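Side-chain contacts in phospho-2-dehydro-3-deoxyheptonate aldolase (Francisella tularensis, PDB 3TQK), which probably catalyses the stereospecific condensation of phosphoenolpyruvate with D-erythrose 4-phosphate, the first step of the pathway to chorismate: residues A[14-17]-A[18-22]; A[114-117]-A[118-122]; A[124-127]-A[128-132]; A[246-249]-A[250-253]. One frame throughout, in Å; residues are numbered along the deposited sequence.

Overall arrangement
Contacts 1, 2 and 3 lie on the same side of the chain's centre. Contact 1 covers the short helix 16-22 and its lead-in, contact 2 the start of helix 116-132, and they are joined directly: Ile-14 N with Asn-117 OD1, probably a hydrogen bond, and Asp-22 with Arg-121 in a salt bridge. Contact 3, further along helix 116-132, is the most buried, with leucines and a threonine on its inner side and an asparagine-aspartate pair toward solvent. Contact 4 lies across the chain's centre, about 36 Å from contact 3 between centres, on the barrel helix 241-253. Partly buried like contacts 1 and 2, it adds a lysine-aspartate bridge, whereas contact 2 has an asparagine cap and contact 1 aliphatic packing.

Contact 1 of 4, residues A[14-17]-A[18-22]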
ATOM      1  N   ILE A  14     -21.637   4.038   8.679  1.00 25.43           N
ATOM      2  CA  ILE A  14     -21.998   3.824  10.075  1.00 25.41           C
ATOM      3  C   ILE A  14     -20.743   3.393  10.844  1.00 24.53           C
ATOM      4  O   ILE A  14     -20.080   2.433  10.441  1.00 22.68           O
ATOM      5  CB  ILE A  14     -23.090   2.734  10.243  1.00 26.03           C
ATOM      6  CG1 ILE A  14     -24.301   3.002   9.344  1.00 27.34           C
ATOM      7  CG2 ILE A  14     -23.571   2.687  11.684  1.00 27.05           C
ATOM      8  CD1 ILE A  14     -24.954   4.359   9.551  1.00 25.67           C
ATOM      9  N   PRO A  15     -20.410   4.102  11.949  1.00 25.10           N
ATOM     10  CA  PRO A  15     -19.189   3.786  12.697  1.00 24.51           C
ATOM     11  C   PRO A  15     -19.243   2.438  13.378  1.00 24.37           C
ATOM     12  O   PRO A  15     -20.327   1.938  13.669  1.00 25.96           O
ATOM     13  CB  PRO A  15     -19.078   4.911  13.722  1.00 25.19           C
ATOM     14  CG  PRO A  15     -20.379   5.581  13.755  1.00 26.56           C
ATOM     15  CD  PRO A  15     -21.086   5.298  12.473  1.00 26.48           C
ATOM     16  N   ALA A  16     -18.071   1.863  13.620  1.00 23.44           N
ATOM     17  CA  ALA A  16     -17.945   0.517  14.184  1.00 23.32           C
ATOM     18  C   ALA A  16     -18.664   0.409  15.508  1.00 24.58           C
ATOM     19  O   ALA A  16     -19.237  -0.637  15.817  1.00 25.36           O
ATOM     20  CB  ALA A  16     -16.467   0.135  14.343  1.00 22.10           C
ATOM     21  N   GLU A  17     -18.624   1.484  16.289  1.00 25.26           N
ATOM     22  CA  GLU A  17     -19.373   1.588  17.550  1.00 26.94           C
ATOM     23  C   GLU A  17     -20.760   0.983  17.455  1.00 27.28           C
ATOM     24  O   GLU A  17     -21.220   0.260  18.345  1.00 27.02           O
ATOM     25  CB  GLU A  17     -19.636   3.060  17.872  1.00 28.62           C
ATOM     26  CG  GLU A  17     -18.753   3.684  18.889  1.00 30.96           C
ATOM     27  CD  GLU A  17     -19.178   5.108  19.184  1.00 34.14           C
ATOM     28  OE1 GLU A  17     -19.993   5.683  18.414  1.00 34.42           O
ATOM     29  OE2 GLU A  17     -18.686   5.652  20.192  1.00 38.01           O
ATOM     30  N   VAL A  18     -21.455   1.390  16.398  1.00 26.77           N
ATOM     31  CA  VAL A  18     -22.860   1.073  16.244  1.00 27.61           C
ATOM     32  C   VAL A  18     -22.986  -0.412  15.926  1.00 27.12           C
ATOM     33  O   VAL A  18     -23.782  -1.108  16.540  1.00 27.93           O
ATOM     34  CB  VAL A  18     -23.508   1.958  15.157  1.00 27.91           C
ATOM     35  CG1 VAL A  18     -24.902   1.488  14.857  1.00 29.21           C
ATOM     36  CG2 VAL A  18     -23.510   3.435  15.607  1.00 27.41           C
ATOM     37  N   LEU A  19     -22.163  -0.907  15.008  1.00 25.53           N
ATOM     38  CA  LEU A  19     -22.215  -2.322  14.658  1.00 25.33           C
ATOM     39  C   LEU A  19     -21.789  -3.205  15.817  1.00 25.07           C
ATOM     40  O   LEU A  19     -22.271  -4.323  15.942  1.00 25.77           O
ATOM     41  CB  LEU A  19     -21.360  -2.638  13.430  1.00 23.96           C
ATOM     42  CG  LEU A  19     -21.626  -1.835  12.156  1.00 25.04           C
ATOM     43  CD1 LEU A  19     -21.138  -2.606  10.901  1.00 23.38           C
ATOM     44  CD2 LEU A  19     -23.066  -1.448  12.048  1.00 24.55           C
ATOM     45  N   ILE A  20     -20.873  -2.711  16.646  1.00 24.92           N
ATOM     46  CA  ILE A  20     -20.454  -3.424  17.854  1.00 25.09           C
ATOM     47  C   ILE A  20     -21.583  -3.501  18.876  1.00 27.01           C
ATOM     48  O   ILE A  20     -21.755  -4.528  19.515  1.00 27.51           O
ATOM     49  CB  ILE A  20     -19.161  -2.806  18.470  1.00 24.37           C
ATOM     50  CG1 ILE A  20     -17.972  -3.072  17.529  1.00 22.78           C
ATOM     51  CG2 ILE A  20     -18.861  -3.401  19.879  1.00 25.21           C
ATOM     52  CD1 ILE A  20     -16.739  -2.225  17.782  1.00 19.64           C
ATOM     53  N   GLN A  21     -22.368  -2.440  19.021  1.00 28.84           N
ATOM     54  CA  GLN A  21     -23.564  -2.492  19.866  1.00 31.72           C
ATOM     55  C   GLN A  21     -24.591  -3.461  19.299  1.00 32.05           C
ATOM     56  O   GLN A  21     -25.129  -4.280  20.023  1.00 33.58           O
ATOM     57  CB  GLN A  21     -24.214  -1.114  20.034  1.00 33.36           C
ATOM     58  CG  GLN A  21     -23.374  -0.124  20.864  1.00 36.99           C
ATOM     59  CD  GLN A  21     -24.215   0.959  21.553  1.00 43.28           C
ATOM     60  OE1 GLN A  21     -24.849   0.698  22.583  1.00 48.40           O
ATOM     61  NE2 GLN A  21     -24.210   2.181  20.993  1.00 43.98           N
ATOM     62  N   ASP A  22     -24.856  -3.351  18.004  1.00 31.30           N
ATOM     63  CA  ASP A  22     -25.807  -4.232  17.318  1.00 31.88           C
ATOM     64  C   ASP A  22     -25.363  -5.698  17.337  1.00 31.46           C
ATOM     65  O   ASP A  22     -26.202  -6.593  17.485  1.00 32.62           O
ATOM     66  CB  ASP A  22     -26.005  -3.784  15.858  1.00 31.33           C
ATOM     67  CG  ASP A  22     -26.789  -2.475  15.735  1.00 32.14           C
ATOM     68  OD1 ASP A  22     -27.419  -2.033  16.718  1.00 32.11           O
ATOM     69  OD2 ASP A  22     -26.788  -1.879  14.634  1.00 34.26           O
TER
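Ile-14, the last residue but one before helix 16-22, lays its CG2 methyl against Val-18, 3.5 Å from CB of the valine and 3.6 Å from its CG1. Standing anti to the backbone N of Ile-14, CG2 points along the chain to the first turn, while CG1 lies beside that N; the two side chains cross at a slant. The same methyl also reaches Leu-19 CD2 more loosely. Ile-14 is fixed at both backbone ends, its N by Asn-117 OD1 and its O by the hydroxyl of Tyr-149. Pro-15 occupies the N-cap position. Its carbonyl O accepts from Val-18 N at 3.0 Å, but the donor sits 46° out of the carbonyl plane and the N-H...O angle is 145°, a bent bond at the entry to the helix. The proline ring grazes Val-18, CG to CG2 at 4.2 Å. Ala-16 opens the regular pattern: Ile-20 N reaches its O at 2.8 Å, and Ile-20 CG1 comes within 3.2 Å of that O. CD1 of the isoleucine touches Ala-16 CB from the following turn. Glu-17 O takes Gln-21 N at 3.0 Å, with Gln-21 CG resting near the same O, while the backbone of Glu-17 is also hydrogen-bonded to that of Lys-211. Leu-19 turns to Leu-120 and Arg-121 of helix 116-132, and Asp-22 bridges to Arg-121. The whole is a short helix with proline at its N-cap, packed against a helix of the TIM barrel.

Contact 2 of 4, residues A[114-117]-A[118-122]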
ATOM      1  N   TYR A 114     -22.842  -1.453  -4.216  1.00 31.90           N
ATOM      2  CA  TYR A 114     -21.771  -0.945  -3.355  1.00 29.44           C
ATOM      3  C   TYR A 114     -22.230  -0.605  -1.938  1.00 28.18           C
ATOM      4  O   TYR A 114     -21.850   0.420  -1.371  1.00 27.71           O
ATOM      5  CB  TYR A 114     -21.067   0.254  -4.009  1.00 29.39           C
ATOM      6  CG  TYR A 114     -20.438  -0.084  -5.341  1.00 31.37           C
ATOM      7  CD1 TYR A 114     -19.289  -0.872  -5.401  1.00 32.68           C
ATOM      8  CD2 TYR A 114     -20.986   0.370  -6.542  1.00 33.81           C
ATOM      9  CE1 TYR A 114     -18.696  -1.190  -6.616  1.00 33.19           C
ATOM     10  CE2 TYR A 114     -20.400   0.053  -7.761  1.00 35.23           C
ATOM     11  CZ  TYR A 114     -19.255  -0.728  -7.784  1.00 34.95           C
ATOM     12  OH  TYR A 114     -18.658  -1.061  -8.973  1.00 37.64           O
ATOM     13  N   ASN A 115     -23.016  -1.501  -1.348  1.00 27.96           N
ATOM     14  CA  ASN A 115     -23.606  -1.264  -0.040  1.00 26.69           C
ATOM     15  C   ASN A 115     -22.598  -1.656   1.017  1.00 24.92           C
ATOM     16  O   ASN A 115     -22.696  -2.721   1.638  1.00 23.88           O
ATOM     17  CB  ASN A 115     -24.898  -2.062   0.108  1.00 28.08           C
ATOM     18  CG  ASN A 115     -25.822  -1.501   1.184  1.00 27.68           C
ATOM     19  OD1 ASN A 115     -25.383  -0.818   2.115  1.00 22.59           O
ATOM     20  ND2 ASN A 115     -27.119  -1.789   1.049  1.00 25.68           N
ATOM     21  N   ILE A 116     -21.623  -0.775   1.211  1.00 23.54           N
ATOM     22  CA  ILE A 116     -20.508  -1.077   2.077  1.00 22.54           C
ATOM     23  C   ILE A 116     -20.970  -1.216   3.516  1.00 22.27           C
ATOM     24  O   ILE A 116     -20.478  -2.066   4.227  1.00 21.89           O
ATOM     25  CB  ILE A 116     -19.354  -0.051   1.940  1.00 21.67           C
ATOM     26  CG1 ILE A 116     -18.828  -0.047   0.499  1.00 22.70           C
ATOM     27  CG2 ILE A 116     -18.211  -0.391   2.904  1.00 20.29           C
ATOM     28  CD1 ILE A 116     -17.890   1.101   0.159  1.00 22.43           C
ATOM     29  N   ASN A 117     -21.939  -0.410   3.947  1.00 23.44           N
ATOM     30  CA  ASN A 117     -22.440  -0.537   5.329  1.00 22.76           C
ATOM     31  C   ASN A 117     -23.005  -1.939   5.567  1.00 23.32           C
ATOM     32  O   ASN A 117     -22.703  -2.571   6.573  1.00 21.89           O
ATOM     33  CB  ASN A 117     -23.475   0.537   5.633  1.00 23.27           C
ATOM     34  CG  ASN A 117     -22.864   1.911   5.750  1.00 21.82           C
ATOM     35  OD1 ASN A 117     -22.148   2.194   6.702  1.00 19.34           O
ATOM     36  ND2 ASN A 117     -23.155   2.783   4.784  1.00 22.52           N
ATOM     37  N   LYS A 118     -23.796  -2.425   4.609  1.00 24.54           N
ATOM     38  CA  LYS A 118     -24.353  -3.776   4.679  1.00 25.79           C
ATOM     39  C   LYS A 118     -23.235  -4.819   4.720  1.00 25.43           C
ATOM     40  O   LYS A 118     -23.257  -5.747   5.529  1.00 25.63           O
ATOM     41  CB  LYS A 118     -25.274  -4.038   3.489  1.00 27.15           C
ATOM     42  CG  LYS A 118     -26.018  -5.359   3.561  1.00 28.51           C
ATOM     43  CD  LYS A 118     -27.120  -5.415   2.512  1.00 29.98           C
ATOM     44  CE  LYS A 118     -27.526  -6.837   2.222  1.00 30.46           C
ATOM     45  NZ  LYS A 118     -28.653  -6.909   1.257  1.00 31.57           N
ATOM     46  N   GLY A 119     -22.248  -4.636   3.850  1.00 25.29           N
ATOM     47  CA  GLY A 119     -21.086  -5.496   3.796  1.00 24.41           C
ATOM     48  C   GLY A 119     -20.410  -5.608   5.138  1.00 23.58           C
ATOM     49  O   GLY A 119     -20.146  -6.717   5.614  1.00 23.87           O
ATOM     50  N   LEU A 120     -20.125  -4.463   5.747  1.00 22.62           N
ATOM     51  CA  LEU A 120     -19.410  -4.447   7.010  1.00 22.17           C
ATOM     52  C   LEU A 120     -20.242  -5.119   8.076  1.00 22.44           C
ATOM     53  O   LEU A 120     -19.714  -5.863   8.885  1.00 22.83           O
ATOM     54  CB  LEU A 120     -19.046  -3.020   7.445  1.00 21.62           C
ATOM     55  CG  LEU A 120     -17.867  -2.403   6.702  1.00 21.25           C
ATOM     56  CD1 LEU A 120     -17.823  -0.868   6.877  1.00 19.57           C
ATOM     57  CD2 LEU A 120     -16.582  -3.060   7.170  1.00 18.89           C
ATOM     58  N   ARG A 121     -21.541  -4.872   8.050  1.00 23.72           N
ATOM     59  CA  ARG A 121     -22.458  -5.444   9.023  1.00 24.88           C
ATOM     60  C   ARG A 121     -22.531  -6.953   8.921  1.00 25.44           C
ATOM     61  O   ARG A 121     -22.424  -7.651   9.929  1.00 25.68           O
ATOM     62  CB  ARG A 121     -23.849  -4.849   8.842  1.00 26.27           C
ATOM     63  CG  ARG A 121     -24.846  -5.280   9.896  1.00 27.59           C
ATOM     64  CD  ARG A 121     -26.203  -4.638   9.624  1.00 29.02           C
ATOM     65  NE  ARG A 121     -26.177  -3.206   9.897  1.00 28.26           N
ATOM     66  CZ  ARG A 121     -26.280  -2.663  11.107  1.00 31.02           C
ATOM     67  NH1 ARG A 121     -26.407  -3.415  12.200  1.00 31.24           N
ATOM     68  NH2 ARG A 121     -26.245  -1.344  11.233  1.00 33.72           N
ATOM     69  N   LEU A 122     -22.696  -7.466   7.708  1.00 26.06           N
ATOM     70  CA  LEU A 122     -22.745  -8.920   7.515  1.00 26.50           C
ATOM     71  C   LEU A 122     -21.375  -9.596   7.749  1.00 25.21           C
ATOM     72  O   LEU A 122     -21.312 -10.746   8.189  1.00 25.56           O
ATOM     73  CB  LEU A 122     -23.305  -9.242   6.132  1.00 27.77           C
ATOM     74  CG  LEU A 122     -24.750  -8.765   5.886  1.00 29.75           C
ATOM     75  CD1 LEU A 122     -25.259  -9.249   4.527  1.00 32.19           C
ATOM     76  CD2 LEU A 122     -25.708  -9.227   6.989  1.00 30.82           C
TER
HETATM   77  O   HOH W   1     -24.204  -0.679   8.682  1.00 15.22           O
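The backbone enters helix 116-132 through an inverse gamma turn centred on Asn-115, whose carbonyl O then receives Gly-119 N at 3.0 Å in the carbonyl plane. From this N-cap position the Asn-115 side chain folds toward the first turn: with CG anti to its backbone N (chi1 -159°), OD1 accepts a weak bond from Lys-118 N at 3.4 Å. The amide also lies against the lysine, CG to Lys-118 CB at 3.5 Å, and the two side chains cross at about a right angle. The lysine runs out extended past ND2 of the amide to a salt bridge with Asp-109. On another face of the helix, Ile-116 and Leu-120 point the same way side by side, CG2 to CD1 at 4.0 Å; Ile-116 also packs on Ile-217 of the second subunit. Asn-117 spends its amide on Ile-14 N and Val-12 O, while its carbonyl O accepts from Arg-121 N at 3.0 Å. A water links that O weakly to NH2 of Arg-121, the partner of Asp-22. The arrangement is an asparagine N-cap opening a helix of the TIM barrel, next to the subunit interface.

Contact 3 of 4, residues A[124-127]-A[128-132]; sequences RNLL and SDLTN
Leu-126 and Leu-130, one turn apart, make the tight apolar part of the contact. They meet at a slant, Leu-126 CG 3.9 Å from Leu-130 CD1, with CD1 of Leu-126 also against CG of Leu-130. Leu-126 can do this because its CG stands anti to the backbone N (chi1 179°), which swings the branched end round to the next turn. Its carbonyl O accepts from Leu-130 N at 2.9 Å, and Leu-130 CG sits 3.3 Å from that O. On another side of the helix Leu-127 O accepts from Thr-131 N at 3.1 Å, and Thr-131 OG1 lies 2.8 Å from the same O, placed there by a chi1 of 54° that sets the hydroxyl between its own backbone N and carbonyl carbon. That hydroxyl is also hydrogen-bonded with Ser-29 OG. These residues cover the barrel of the TIM fold: Leu-127, Leu-130 and Thr-131 lie on Cys-137 of strand 137-140, and Leu-126 and Leu-130 pack on helix 63-80. Looser and more open is the pairing of Asn-125 with Asp-129. Their planes are turned 58° apart, and the nearest oxygens, Asn-125 OD1 and Asp-129 OD1, stand 3.6 Å apart. Asp-129 CG lies 3.2 Å from Asn-125 O, but the carboxylate oxygens, like that O, are acceptors and no bond joins them; Asp-129 N supplies the bond.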
ATOM      1  N   ARG A 124     -19.037  -8.612   9.975  1.00 21.15           N
ATOM      2  CA  ARG A 124     -18.901  -8.734  11.411  1.00 20.55           C
ATOM      3  C   ARG A 124     -19.818  -9.834  11.922  1.00 21.82           C
ATOM      4  O   ARG A 124     -19.394 -10.643  12.746  1.00 21.57           O
ATOM      5  CB  ARG A 124     -19.228  -7.430  12.123  1.00 20.48           C
ATOM      6  CG  ARG A 124     -18.946  -7.502  13.620  1.00 20.47           C
ATOM      7  CD  ARG A 124     -19.404  -6.275  14.373  1.00 21.44           C
ATOM      8  NE  ARG A 124     -19.396  -6.560  15.800  1.00 22.20           N
ATOM      9  CZ  ARG A 124     -18.298  -6.615  16.541  1.00 22.74           C
ATOM     10  NH1 ARG A 124     -17.103  -6.361  16.011  1.00 22.62           N
ATOM     11  NH2 ARG A 124     -18.395  -6.922  17.821  1.00 23.10           N
ATOM     12  N   ASN A 125     -21.064  -9.859  11.446  1.00 22.81           N
ATOM     13  CA  ASN A 125     -22.028 -10.853  11.920  1.00 24.70           C
ATOM     14  C   ASN A 125     -21.583 -12.272  11.576  1.00 24.40           C
ATOM     15  O   ASN A 125     -21.794 -13.197  12.358  1.00 25.14           O
ATOM     16  CB  ASN A 125     -23.460 -10.583  11.404  1.00 26.53           C
ATOM     17  CG  ASN A 125     -24.542 -10.981  12.421  1.00 28.95           C
ATOM     18  OD1 ASN A 125     -24.363 -11.915  13.189  1.00 31.43           O
ATOM     19  ND2 ASN A 125     -25.658 -10.260  12.430  1.00 31.11           N
ATOM     20  N   LEU A 126     -20.951 -12.442  10.422  1.00 23.59           N
ATOM     21  CA  LEU A 126     -20.393 -13.745  10.059  1.00 24.06           C
ATOM     22  C   LEU A 126     -19.277 -14.159  11.034  1.00 22.93           C
ATOM     23  O   LEU A 126     -19.258 -15.280  11.556  1.00 23.24           O
ATOM     24  CB  LEU A 126     -19.854 -13.722   8.625  1.00 23.69           C
ATOM     25  CG  LEU A 126     -19.219 -15.015   8.116  1.00 23.91           C
ATOM     26  CD1 LEU A 126     -20.164 -16.214   8.276  1.00 23.79           C
ATOM     27  CD2 LEU A 126     -18.800 -14.831   6.673  1.00 22.58           C
ATOM     28  N   LEU A 127     -18.358 -13.238  11.281  1.00 21.93           N
ATOM     29  CA  LEU A 127     -17.259 -13.492  12.203  1.00 21.09           C
ATOM     30  C   LEU A 127     -17.759 -13.752  13.612  1.00 22.10           C
ATOM     31  O   LEU A 127     -17.229 -14.621  14.310  1.00 22.88           O
ATOM     32  CB  LEU A 127     -16.283 -12.329  12.197  1.00 20.10           C
ATOM     33  CG  LEU A 127     -15.434 -12.224  10.942  1.00 19.25           C
ATOM     34  CD1 LEU A 127     -14.807 -10.845  10.914  1.00 19.39           C
ATOM     35  CD2 LEU A 127     -14.362 -13.335  10.875  1.00 18.49           C
ATOM     36  N   SER A 128     -18.793 -13.031  14.036  1.00 23.24           N
ATOM     37  CA  SER A 128     -19.412 -13.305  15.336  1.00 24.09           C
ATOM     38  C   SER A 128     -19.915 -14.746  15.380  1.00 25.51           C
ATOM     39  O   SER A 128     -19.585 -15.473  16.309  1.00 26.39           O
ATOM     40  CB  SER A 128     -20.548 -12.327  15.622  1.00 24.96           C
ATOM     41  OG  SER A 128     -21.132 -12.562  16.893  1.00 26.66           O
ATOM     42  N   ASP A 129     -20.673 -15.154  14.361  1.00 25.98           N
ATOM     43  CA  ASP A 129     -21.227 -16.510  14.282  1.00 27.56           C
ATOM     44  C   ASP A 129     -20.165 -17.617  14.293  1.00 27.11           C
ATOM     45  O   ASP A 129     -20.296 -18.597  15.023  1.00 27.37           O
ATOM     46  CB  ASP A 129     -22.130 -16.671  13.036  1.00 28.30           C
ATOM     47  CG  ASP A 129     -23.401 -15.823  13.113  1.00 29.71           C
ATOM     48  OD1 ASP A 129     -23.669 -15.268  14.190  1.00 31.23           O
ATOM     49  OD2 ASP A 129     -24.125 -15.693  12.102  1.00 28.42           O
ATOM     50  N   LEU A 130     -19.124 -17.454  13.484  1.00 26.52           N
ATOM     51  CA  LEU A 130     -18.070 -18.464  13.376  1.00 26.32           C
ATOM     52  C   LEU A 130     -17.294 -18.650  14.686  1.00 26.15           C
ATOM     53  O   LEU A 130     -17.110 -19.785  15.146  1.00 26.90           O
ATOM     54  CB  LEU A 130     -17.113 -18.108  12.242  1.00 25.09           C
ATOM     55  CG  LEU A 130     -17.722 -18.148  10.836  1.00 25.99           C
ATOM     56  CD1 LEU A 130     -16.757 -17.541   9.830  1.00 25.37           C
ATOM     57  CD2 LEU A 130     -18.070 -19.560  10.447  1.00 27.48           C
ATOM     58  N   THR A 131     -16.844 -17.546  15.280  1.00 25.32           N
ATOM     59  CA  THR A 131     -16.123 -17.591  16.540  1.00 24.81           C
ATOM     60  C   THR A 131     -17.014 -18.079  17.673  1.00 26.95           C
ATOM     61  O   THR A 131     -16.536 -18.755  18.600  1.00 26.85           O
ATOM     62  CB  THR A 131     -15.557 -16.227  16.931  1.00 23.80           C
ATOM     63  OG1 THR A 131     -16.610 -15.262  16.924  1.00 23.78           O
ATOM     64  CG2 THR A 131     -14.419 -15.811  15.977  1.00 21.52           C
ATOM     65  N   ASN A 132     -18.307 -17.749  17.593  1.00 28.25           N
ATOM     66  CA  ASN A 132     -19.271 -18.241  18.566  1.00 30.52           C
ATOM     67  C   ASN A 132     -19.480 -19.754  18.471  1.00 32.08           C
ATOM     68  O   ASN A 132     -19.889 -20.392  19.443  1.00 33.07           O
ATOM     69  CB  ASN A 132     -20.604 -17.504  18.430  1.00 31.65           C
ATOM     70  CG  ASN A 132     -21.514 -17.744  19.601  1.00 34.29           C
ATOM     71  OD1 ASN A 132     -22.642 -18.194  19.434  1.00 35.96           O
ATOM     72  ND2 ASN A 132     -21.015 -17.472  20.809  1.00 36.56           N
TER

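Contact 4 of 4, residues A[246-249]-A[250-253]; sequences DCIA and KLKK
Lys-250 curls back along the helix to grip the carboxylate of Asp-246, one turn earlier. The two side chains come together at an angle. Asp-246 holds its CG anti to the backbone N (chi1 175°), and the lysine chain runs almost straight until the bend at its last torsion, chi4 80°, turns NZ into the carboxylate. The bridge is lopsided: NZ is 2.7 Å from OD2, on its syn lone pair, and a weaker 3.1 Å from OD1. The lysine's methylenes follow the same path, CD 3.5 Å from OD2 and CG 3.4 Å from Asp-246 O, and further partners for the chain are Gln-191 and Val-194 of helix 191-200. Leu-251 is set round the helix toward the barrel. Its CD1 touches two side chains of the preceding turn, 4.1 Å from Cys-247 SG and 4.3 Å from Ile-248 CD1, and the cysteine and leucine both touch Val-228 of strand 226-230. Cys-247 and Ile-248 both reach Val-260 of strand 260-263. Lys-252 N takes Ile-248 O at 2.9 Å, nearly straight at 175°, while the Lys-252 side chain heads for the outside, about 7 Å from that of Asp-255, a calcium-binding residue of this protein, though no calcium is bound there in this chain. An i, i+4 salt bridge and apolar side chains laid on the strands are what this helix brings to its beta-alpha-beta unit of the TIM barrel.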
ATOM      1  N   ASP A 246      16.406 -19.977   3.011  1.00 36.03           N
ATOM      2  CA  ASP A 246      16.774 -18.604   2.647  1.00 36.08           C
ATOM      3  C   ASP A 246      15.971 -17.603   3.452  1.00 34.31           C
ATOM      4  O   ASP A 246      16.511 -16.601   3.940  1.00 34.10           O
ATOM      5  CB  ASP A 246      16.535 -18.358   1.156  1.00 37.27           C
ATOM      6  CG  ASP A 246      16.783 -16.903   0.742  1.00 38.15           C
ATOM      7  OD1 ASP A 246      17.940 -16.538   0.460  1.00 41.31           O
ATOM      8  OD2 ASP A 246      15.815 -16.124   0.682  1.00 38.29           O
ATOM      9  N   CYS A 247      14.674 -17.872   3.574  1.00 33.10           N
ATOM     10  CA  CYS A 247      13.782 -17.007   4.335  1.00 31.34           C
ATOM     11  C   CYS A 247      14.216 -16.959   5.801  1.00 30.91           C
ATOM     12  O   CYS A 247      14.324 -15.872   6.387  1.00 30.09           O
ATOM     13  CB  CYS A 247      12.328 -17.493   4.221  1.00 30.55           C
ATOM     14  SG  CYS A 247      11.125 -16.409   5.002  1.00 26.83           S
ATOM     15  N   ILE A 248      14.460 -18.137   6.377  1.00 31.28           N
ATOM     16  CA  ILE A 248      14.971 -18.248   7.750  1.00 31.54           C
ATOM     17  C   ILE A 248      16.287 -17.480   7.924  1.00 32.98           C
ATOM     18  O   ILE A 248      16.441 -16.749   8.907  1.00 33.07           O
ATOM     19  CB  ILE A 248      15.159 -19.738   8.187  1.00 32.12           C
ATOM     20  CG1 ILE A 248      13.801 -20.418   8.361  1.00 31.38           C
ATOM     21  CG2 ILE A 248      15.921 -19.832   9.492  1.00 31.68           C
ATOM     22  CD1 ILE A 248      12.935 -19.819   9.475  1.00 29.62           C
ATOM     23  N   ALA A 249      17.212 -17.612   6.967  1.00 34.50           N
ATOM     24  CA  ALA A 249      18.468 -16.854   7.014  1.00 35.94           C
ATOM     25  C   ALA A 249      18.213 -15.346   7.019  1.00 35.52           C
ATOM     26  O   ALA A 249      18.865 -14.604   7.760  1.00 36.03           O
ATOM     27  CB  ALA A 249      19.399 -17.235   5.855  1.00 37.55           C
ATOM     28  N   LYS A 250      17.260 -14.898   6.201  1.00 34.99           N
ATOM     29  CA  LYS A 250      16.936 -13.474   6.102  1.00 34.21           C
ATOM     30  C   LYS A 250      16.361 -12.966   7.423  1.00 33.11           C
ATOM     31  O   LYS A 250      16.757 -11.899   7.915  1.00 33.01           O
ATOM     32  CB  LYS A 250      15.971 -13.209   4.938  1.00 33.80           C
ATOM     33  CG  LYS A 250      16.626 -13.227   3.543  1.00 35.14           C
ATOM     34  CD  LYS A 250      15.561 -13.135   2.435  1.00 34.74           C
ATOM     35  CE  LYS A 250      16.112 -12.646   1.078  1.00 36.97           C
ATOM     36  NZ  LYS A 250      16.811 -13.666   0.233  1.00 37.04           N
ATOM     37  N   LEU A 251      15.445 -13.745   7.998  1.00 32.25           N
ATOM     38  CA  LEU A 251      14.863 -13.440   9.306  1.00 31.51           C
ATOM     39  C   LEU A 251      15.929 -13.324  10.408  1.00 32.53           C
ATOM     40  O   LEU A 251      15.974 -12.330  11.130  1.00 31.66           O
ATOM     41  CB  LEU A 251      13.804 -14.494   9.692  1.00 30.41           C
ATOM     42  CG  LEU A 251      12.498 -14.456   8.889  1.00 29.77           C
ATOM     43  CD1 LEU A 251      11.721 -15.772   9.005  1.00 29.23           C
ATOM     44  CD2 LEU A 251      11.635 -13.284   9.329  1.00 27.32           C
ATOM     45  N   LYS A 252      16.788 -14.328  10.533  1.00 34.38           N
ATOM     46  CA  LYS A 252      17.874 -14.269  11.541  1.00 36.21           C
ATOM     47  C   LYS A 252      18.739 -13.009  11.429  1.00 36.83           C
ATOM     48  O   LYS A 252      19.088 -12.422  12.453  1.00 36.91           O
ATOM     49  CB  LYS A 252      18.760 -15.531  11.515  1.00 37.67           C
ATOM     50  CG  LYS A 252      18.055 -16.825  11.991  1.00 39.12           C
ATOM     51  CD  LYS A 252      17.395 -16.697  13.389  1.00 41.15           C
ATOM     52  CE  LYS A 252      16.594 -17.953  13.757  1.00 42.06           C
ATOM     53  NZ  LYS A 252      17.469 -19.173  13.709  1.00 45.74           N
ATOM     54  N   LYS A 253      19.055 -12.585  10.205  1.00 37.48           N
ATOM     55  CA  LYS A 253      19.767 -11.316   9.984  1.00 38.61           C
ATOM     56  C   LYS A 253      19.038 -10.096  10.587  1.00 37.18           C
ATOM     57  O   LYS A 253      19.684  -9.159  11.070  1.00 37.84           O
ATOM     58  CB  LYS A 253      20.004 -11.060   8.487  1.00 39.97           C
ATOM     59  CG  LYS A 253      21.402 -11.383   7.984  1.00 43.81           C
ATOM     60  CD  LYS A 253      21.708 -10.687   6.628  1.00 47.00           C
ATOM     61  CE  LYS A 253      23.061 -11.173   6.059  1.00 50.51           C
ATOM     62  NZ  LYS A 253      23.430 -10.565   4.745  1.00 52.53           N
TER